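Local atomic coordinates of IPT/TIG domain-containing protein (Bacteroides thetaiotaomicron, PDB entry 3TC9), a protein that is of unknown function but probably acts as an auxiliary nutrient-binding protein, joining an immunoglobulin-like IPT/TIG domain to a six-bladed beta-propeller. Residues Thr111-Met116 and Arg162-Glu167; Cys412-Asp417 and Arg421-Ile426. All blocks are in the same frame, centred on the assembly; numbering follows the deposited sequence.

Interaction 1: residues Thr111-Met116 and Arg162-Glu167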
loop_
_atom_site.group_PDB
_atom_site.type_symbol
_atom_site.label_atom_id
_atom_site.label_comp_id
_atom_site.label_asym_id
_atom_site.label_seq_id
_atom_site.Cartn_x
_atom_site.Cartn_y
_atom_site.Cartn_z
ATOM N N THR B 111 -20.916 8.592 9.988
ATOM C CA THR B 111 -21.504 7.820 11.086
ATOM C C THR B 111 -21.757 6.455 10.522
ATOM O O THR B 111 -22.536 6.307 9.596
ATOM C CB THR B 111 -22.743 8.509 11.650
ATOM O OG1 THR B 111 -22.338 9.729 12.253
ATOM C CG2 THR B 111 -23.472 7.659 12.680
ATOM N N PHE B 112 -21.065 5.455 11.039
ATOM C CA PHE B 112 -21.221 4.104 10.562
ATOM C C PHE B 112 -22.429 3.434 11.230
ATOM O O PHE B 112 -23.309 2.931 10.529
ATOM C CB PHE B 112 -19.918 3.322 10.795
ATOM C CG PHE B 112 -20.016 1.856 10.482
ATOM C CD1 PHE B 112 -20.442 1.419 9.224
ATOM C CD2 PHE B 112 -19.683 0.901 11.440
ATOM C CE1 PHE B 112 -20.546 0.051 8.936
ATOM C CE2 PHE B 112 -19.770 -0.468 11.148
ATOM C CZ PHE B 112 -20.224 -0.881 9.908
ATOM N N LEU B 113 -22.463 3.402 12.568
ATOM C CA LEU B 113 -23.521 2.735 13.318
ATOM C C LEU B 113 -24.013 3.546 14.486
ATOM O O LEU B 113 -23.255 4.319 15.097
ATOM C CB LEU B 113 -23.001 1.385 13.851
ATOM C CG LEU B 113 -22.915 0.183 12.885
ATOM C CD1 LEU B 113 -22.479 -1.046 13.614
ATOM C CD2 LEU B 113 -24.231 -0.090 12.248
ATOM N N GLY B 114 -25.258 3.292 14.853
ATOM C CA GLY B 114 -25.866 3.943 15.993
ATOM C C GLY B 114 -26.614 5.214 15.663
ATOM O O GLY B 114 -26.322 5.909 14.690
ATOM N N THR B 115 -27.596 5.520 16.485
ATOM C CA THR B 115 -28.359 6.749 16.344
ATOM C C THR B 115 -28.907 7.204 17.704
ATOM O O THR B 115 -29.018 6.419 18.657
ATOM C CB THR B 115 -29.486 6.627 15.292
ATOM O OG1 THR B 115 -29.822 7.958 14.859
ATOM C CG2 THR B 115 -30.723 5.898 15.820
HETATM N N MSE B 116 -29.258 8.486 17.759
HETATM C CA MSE B 116 -29.883 9.082 18.921
HETATM C C MSE B 116 -31.135 9.730 18.454
HETATM O O MSE B 116 -31.268 9.968 17.252
HETATM C CB MSE B 116 -28.955 10.071 19.621
HETATM C CG MSE B 116 -27.737 9.424 20.197
HETATM SE SE MSE B 116 -26.749 10.743 21.100
HETATM C CE MSE B 116 -27.546 10.527 22.905
ATOM N N ARG B 162 -20.251 -6.175 23.012
ATOM C CA ARG B 162 -21.129 -6.377 21.881
ATOM C C ARG B 162 -20.359 -6.807 20.637
ATOM O O ARG B 162 -19.126 -6.774 20.618
ATOM C CB ARG B 162 -21.948 -5.098 21.641
ATOM C CG ARG B 162 -22.826 -4.764 22.859
ATOM C CD ARG B 162 -23.817 -3.672 22.597
ATOM N NE ARG B 162 -24.844 -4.105 21.661
ATOM C CZ ARG B 162 -25.891 -3.368 21.308
ATOM N NH1 ARG B 162 -26.051 -2.148 21.806
ATOM N NH2 ARG B 162 -26.787 -3.846 20.459
ATOM N N LEU B 163 -21.108 -7.272 19.608
ATOM C CA LEU B 163 -20.542 -7.732 18.349
ATOM C C LEU B 163 -21.175 -7.001 17.169
ATOM O O LEU B 163 -22.398 -6.927 17.068
ATOM C CB LEU B 163 -20.736 -9.263 18.216
ATOM C CG LEU B 163 -20.475 -9.891 16.854
ATOM C CD1 LEU B 163 -18.996 -9.798 16.473
ATOM C CD2 LEU B 163 -21.004 -11.310 16.785
ATOM N N ILE B 164 -20.323 -6.467 16.282
ATOM C CA ILE B 164 -20.682 -5.847 15.005
ATOM C C ILE B 164 -20.322 -6.880 13.952
ATOM O O ILE B 164 -19.130 -7.132 13.716
ATOM C CB ILE B 164 -19.995 -4.466 14.769
ATOM C CG1 ILE B 164 -20.486 -3.389 15.786
ATOM C CG2 ILE B 164 -20.167 -3.994 13.318
ATOM C CD1 ILE B 164 -19.482 -2.250 15.998
ATOM N N ASP B 165 -21.342 -7.541 13.394
ATOM C CA ASP B 165 -21.181 -8.599 12.392
ATOM C C ASP B 165 -21.426 -7.993 11.019
ATOM O O ASP B 165 -22.564 -7.638 10.704
ATOM C CB ASP B 165 -22.151 -9.756 12.699
ATOM C CG ASP B 165 -22.053 -10.980 11.796
ATOM O OD1 ASP B 165 -21.473 -10.866 10.683
ATOM O OD2 ASP B 165 -22.564 -12.051 12.194
ATOM N N PHE B 166 -20.357 -7.837 10.216
ATOM C CA PHE B 166 -20.443 -7.209 8.890
ATOM C C PHE B 166 -21.122 -8.088 7.856
ATOM O O PHE B 166 -21.674 -7.557 6.896
ATOM C CB PHE B 166 -19.058 -6.833 8.382
ATOM C CG PHE B 166 -18.471 -5.616 9.046
ATOM C CD1 PHE B 166 -17.702 -5.735 10.204
ATOM C CD2 PHE B 166 -18.635 -4.354 8.488
ATOM C CE1 PHE B 166 -17.143 -4.607 10.815
ATOM C CE2 PHE B 166 -18.048 -3.229 9.081
ATOM C CZ PHE B 166 -17.317 -3.364 10.249
ATOM N N GLU B 167 -21.039 -9.419 8.024
ATOM C CA GLU B 167 -21.620 -10.394 7.104
ATOM C C GLU B 167 -23.140 -10.372 7.206
ATOM O O GLU B 167 -23.808 -10.254 6.185
ATOM C CB GLU B 167 -21.066 -11.803 7.390
ATOM C CG GLU B 167 -21.570 -12.874 6.428
ATOM C CD GLU B 167 -21.322 -14.323 6.820
ATOM O OE1 GLU B 167 -21.153 -14.604 8.029
ATOM O OE2 GLU B 167 -21.346 -15.186 5.912
#
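Leu113 and Ile164 reach toward each other tip to tip, and together they make up the buried side of this contact. Leu113 CD1 is the atom that touches, lying 3.8 Å from both CG1 and CG2 of Ile164 and 4.0 Å from Ile164 CD1, so one methyl nestles against the whole branched end of the isoleucine. Phe130 adjoins both side chains, and Leu154 of strand 151-156 backs Ile164. The same Ile164 CG2 also approaches the Phe112 ring at its edge, 4.2 Å from CE2. Strand 107-113 pairs with strand 422-428 in the blade that also holds strands 412-417 and 401-407, the Velcro closure of the beta-propeller, whereas strand 159-165 belongs to the neighbouring blade. Phe112 and Leu113 form a classic beta bulge opposite Ile423, and both side chains point toward the next blade. On the partly exposed side the Phe112 and Phe166 rings overlap little, though they touch at one corner. They are near parallel, planes at 16°, but slid apart until their centroids stand 5.5 Å from each other; the closest atoms are Phe112 CZ and Phe166 CE2, 3.3 Å apart. With CG anti to the backbone N (chi1 173°), Phe112 carries its ring toward Phe166, and Phe130 meets it edge-to-face, while Phe166 also receives Arg410 in a cation-pi contact.

Interaction 2: residues Cys412-Asp417 and Arg421-Ile426. With PO4 (phosphate ion), chain Q.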
loop_
_atom_site.group_PDB
_atom_site.type_symbol
_atom_site.label_atom_id
_atom_site.label_comp_id
_atom_site.label_asym_id
_atom_site.label_seq_id
_atom_site.Cartn_x
_atom_site.Cartn_y
_atom_site.Cartn_z
ATOM N N CYS B 412 -10.500 1.655 6.303
ATOM C CA CYS B 412 -11.112 2.721 7.088
ATOM C C CYS B 412 -10.848 2.518 8.569
ATOM O O CYS B 412 -10.436 1.446 8.984
ATOM C CB CYS B 412 -12.616 2.773 6.808
ATOM S SG CYS B 412 -13.524 1.299 7.352
ATOM N N PHE B 413 -11.147 3.544 9.350
ATOM C CA PHE B 413 -11.120 3.559 10.805
ATOM C C PHE B 413 -12.528 3.485 11.338
ATOM O O PHE B 413 -13.432 4.077 10.758
ATOM C CB PHE B 413 -10.455 4.847 11.352
ATOM C CG PHE B 413 -9.005 5.046 10.985
ATOM C CD1 PHE B 413 -8.650 5.616 9.758
ATOM C CD2 PHE B 413 -7.986 4.664 11.865
ATOM C CE1 PHE B 413 -7.309 5.784 9.411
ATOM C CE2 PHE B 413 -6.645 4.854 11.525
ATOM C CZ PHE B 413 -6.316 5.400 10.294
ATOM N N PHE B 414 -12.707 2.771 12.446
ATOM C CA PHE B 414 -13.944 2.698 13.214
ATOM C C PHE B 414 -13.637 3.282 14.584
ATOM O O PHE B 414 -12.647 2.887 15.200
ATOM C CB PHE B 414 -14.516 1.270 13.292
ATOM C CG PHE B 414 -14.967 0.751 11.946
ATOM C CD1 PHE B 414 -16.013 1.354 11.265
ATOM C CD2 PHE B 414 -14.329 -0.328 11.353
ATOM C CE1 PHE B 414 -16.415 0.890 10.005
ATOM C CE2 PHE B 414 -14.754 -0.817 10.111
ATOM C CZ PHE B 414 -15.809 -0.212 9.456
ATOM N N ILE B 415 -14.412 4.293 15.003
ATOM C CA ILE B 415 -14.168 4.995 16.265
ATOM C C ILE B 415 -15.373 4.888 17.188
ATOM O O ILE B 415 -16.500 5.108 16.743
ATOM C CB ILE B 415 -13.789 6.490 15.998
ATOM C CG1 ILE B 415 -12.521 6.598 15.116
ATOM C CG2 ILE B 415 -13.625 7.334 17.277
ATOM C CD1 ILE B 415 -12.713 7.476 14.016
ATOM N N GLY B 416 -15.102 4.601 18.469
ATOM C CA GLY B 416 -16.093 4.580 19.539
ATOM C C GLY B 416 -16.228 5.986 20.103
ATOM O O GLY B 416 -15.430 6.408 20.944
ATOM N N ASP B 417 -17.197 6.740 19.587
ATOM C CA ASP B 417 -17.458 8.151 19.958
ATOM C C ASP B 417 -18.455 8.169 21.096
ATOM O O ASP B 417 -19.659 8.189 20.847
ATOM C CB ASP B 417 -17.992 8.901 18.725
ATOM C CG ASP B 417 -17.936 10.406 18.809
ATOM O OD1 ASP B 417 -17.322 10.928 19.777
ATOM O OD2 ASP B 417 -18.496 11.068 17.899
ATOM N N ARG B 421 -22.812 8.264 21.136
ATOM C CA ARG B 421 -23.418 6.925 21.184
ATOM C C ARG B 421 -23.397 6.245 19.810
ATOM O O ARG B 421 -24.275 5.443 19.472
ATOM C CB ARG B 421 -24.880 6.972 21.724
ATOM C CG ARG B 421 -25.094 7.848 22.950
ATOM C CD ARG B 421 -24.433 7.260 24.148
ATOM N NE ARG B 421 -24.528 8.137 25.300
ATOM C CZ ARG B 421 -23.879 7.944 26.437
ATOM N NH1 ARG B 421 -23.089 6.888 26.588
ATOM N NH2 ARG B 421 -24.002 8.807 27.425
ATOM N N ARG B 422 -22.356 6.546 19.043
ATOM C CA ARG B 422 -22.181 6.055 17.687
ATOM C C ARG B 422 -20.799 5.512 17.430
ATOM O O ARG B 422 -19.841 5.884 18.102
ATOM C CB ARG B 422 -22.435 7.216 16.691
ATOM C CG ARG B 422 -23.908 7.663 16.564
ATOM C CD ARG B 422 -23.944 9.089 16.088
ATOM N NE ARG B 422 -25.283 9.619 15.774
ATOM C CZ ARG B 422 -25.941 10.494 16.539
ATOM N NH1 ARG B 422 -25.434 10.887 17.700
ATOM N NH2 ARG B 422 -27.119 10.966 16.154
ATOM N N ILE B 423 -20.708 4.667 16.390
ATOM C CA ILE B 423 -19.475 4.167 15.805
ATOM C C ILE B 423 -19.241 5.078 14.601
ATOM O O ILE B 423 -20.079 5.144 13.691
ATOM C CB ILE B 423 -19.482 2.641 15.457
ATOM C CG1 ILE B 423 -19.858 1.764 16.685
ATOM C CG2 ILE B 423 -18.143 2.201 14.836
ATOM C CD1 ILE B 423 -18.928 1.824 17.904
ATOM N N ARG B 424 -18.172 5.847 14.635
ATOM C CA ARG B 424 -17.886 6.736 13.510
ATOM C C ARG B 424 -16.936 6.038 12.549
ATOM O O ARG B 424 -16.237 5.098 12.931
ATOM C CB ARG B 424 -17.328 8.080 13.986
ATOM C CG ARG B 424 -18.113 8.719 15.127
ATOM C CD ARG B 424 -19.424 9.396 14.708
ATOM N NE ARG B 424 -19.221 10.512 13.783
ATOM C CZ ARG B 424 -18.823 11.735 14.131
ATOM N NH1 ARG B 424 -18.521 12.013 15.397
ATOM N NH2 ARG B 424 -18.680 12.674 13.213
ATOM N N LYS B 425 -16.947 6.448 11.291
ATOM C CA LYS B 425 -16.061 5.870 10.295
ATOM C C LYS B 425 -15.195 6.964 9.660
ATOM O O LYS B 425 -15.678 8.074 9.448
ATOM C CB LYS B 425 -16.876 5.124 9.230
ATOM C CG LYS B 425 -16.043 4.454 8.129
ATOM C CD LYS B 425 -16.955 3.882 7.060
ATOM C CE LYS B 425 -16.237 3.436 5.816
ATOM N NZ LYS B 425 -15.836 4.563 4.933
ATOM N N ILE B 426 -13.923 6.659 9.373
ATOM C CA ILE B 426 -13.040 7.567 8.636
ATOM C C ILE B 426 -12.504 6.785 7.473
ATOM O O ILE B 426 -11.756 5.847 7.678
ATOM C CB ILE B 426 -11.899 8.236 9.445
ATOM C CG1 ILE B 426 -12.408 8.975 10.686
ATOM C CG2 ILE B 426 -11.033 9.145 8.540
ATOM C CD1 ILE B 426 -11.296 9.444 11.598
HETATM P P PO4 Q . -22.485 6.872 30.363
HETATM O O1 PO4 Q . -22.440 8.290 29.683
HETATM O O2 PO4 Q . -21.462 6.850 31.564
HETATM O O3 PO4 Q . -22.137 5.760 29.331
HETATM O O4 PO4 Q . -23.915 6.509 30.912
#
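The Phe413 ring takes the carbonyl O of Ile426 at its edge, in plane, 3.7 Å from CD1, and two tyrosines, Tyr406 and Tyr355, also meet this ring. Phe414 has Arg424 O near its plane at the edge, while Lys425 runs alongside, its CG coming obliquely to within 4.0 Å of CE1. The Arg424 guanidinium presents its edge to Asp417: NH1 donates to OD2 at 2.7 Å in a salt bridge, carboxylate and guanidinium planes 28° apart. At the turn end, the Arg421 guanidinium meets a phosphate, probably from the crystallisation liquor, NH2 bonding to its O1 at 2.8 Å and NH1 to its O3 at 3.1 Å; Gln158, His159 and Arg418 also bind this ion. The backbones form an antiparallel beta hairpin within the closing blade of the propeller. Phe413-Ile426, Ile415-Arg424 and Asp417-Arg422 are its hydrogen-bonded pairs; Ile415 N to Arg424 O is 2.9 Å. On the face with Phe413, Ile415 CD1 presses on Ile426 CD1 at a tight 3.4 Å. Arg424 lies on that face too: its CG packs on Asp417 CB, and bends at chi2 and chi3 (-77° and -62°) then turn the chain so that NH1 comes to OD2. Its NH2 also pairs with Asp389. A leucine here would probably leave the carboxylates of Asp417 and Asp389 without their shared cationic partner. The buried guanidinium is thus gripped by two carboxylates and by the carbonyls of Arg397 and Asn388, which would probably stabilise its positive charge and limit its rotation.

In the fold
The two contacts share the closing blade of the propeller but serve it differently. Interaction 2 is a buried hairpin within the blade, held by backbone hydrogen bonds and a salt bridge; interaction 1 is partly buried, smaller, and joins the blade to its neighbour. Their centres lie about 9 Å apart, and strands 107-113 and 422-428, adjacent in one sheet, link them: Phe112 N lies 2.8 Å from Ile423 O, and Leu113 O 2.9 Å from Ile423 N, both probable hydrogen bonds. Phe414 brings them together again, its ring meeting those of Phe112 and Phe166. Polar bonds dominate within the hairpin, whereas only apolar side chains meet between the blades in interaction 1.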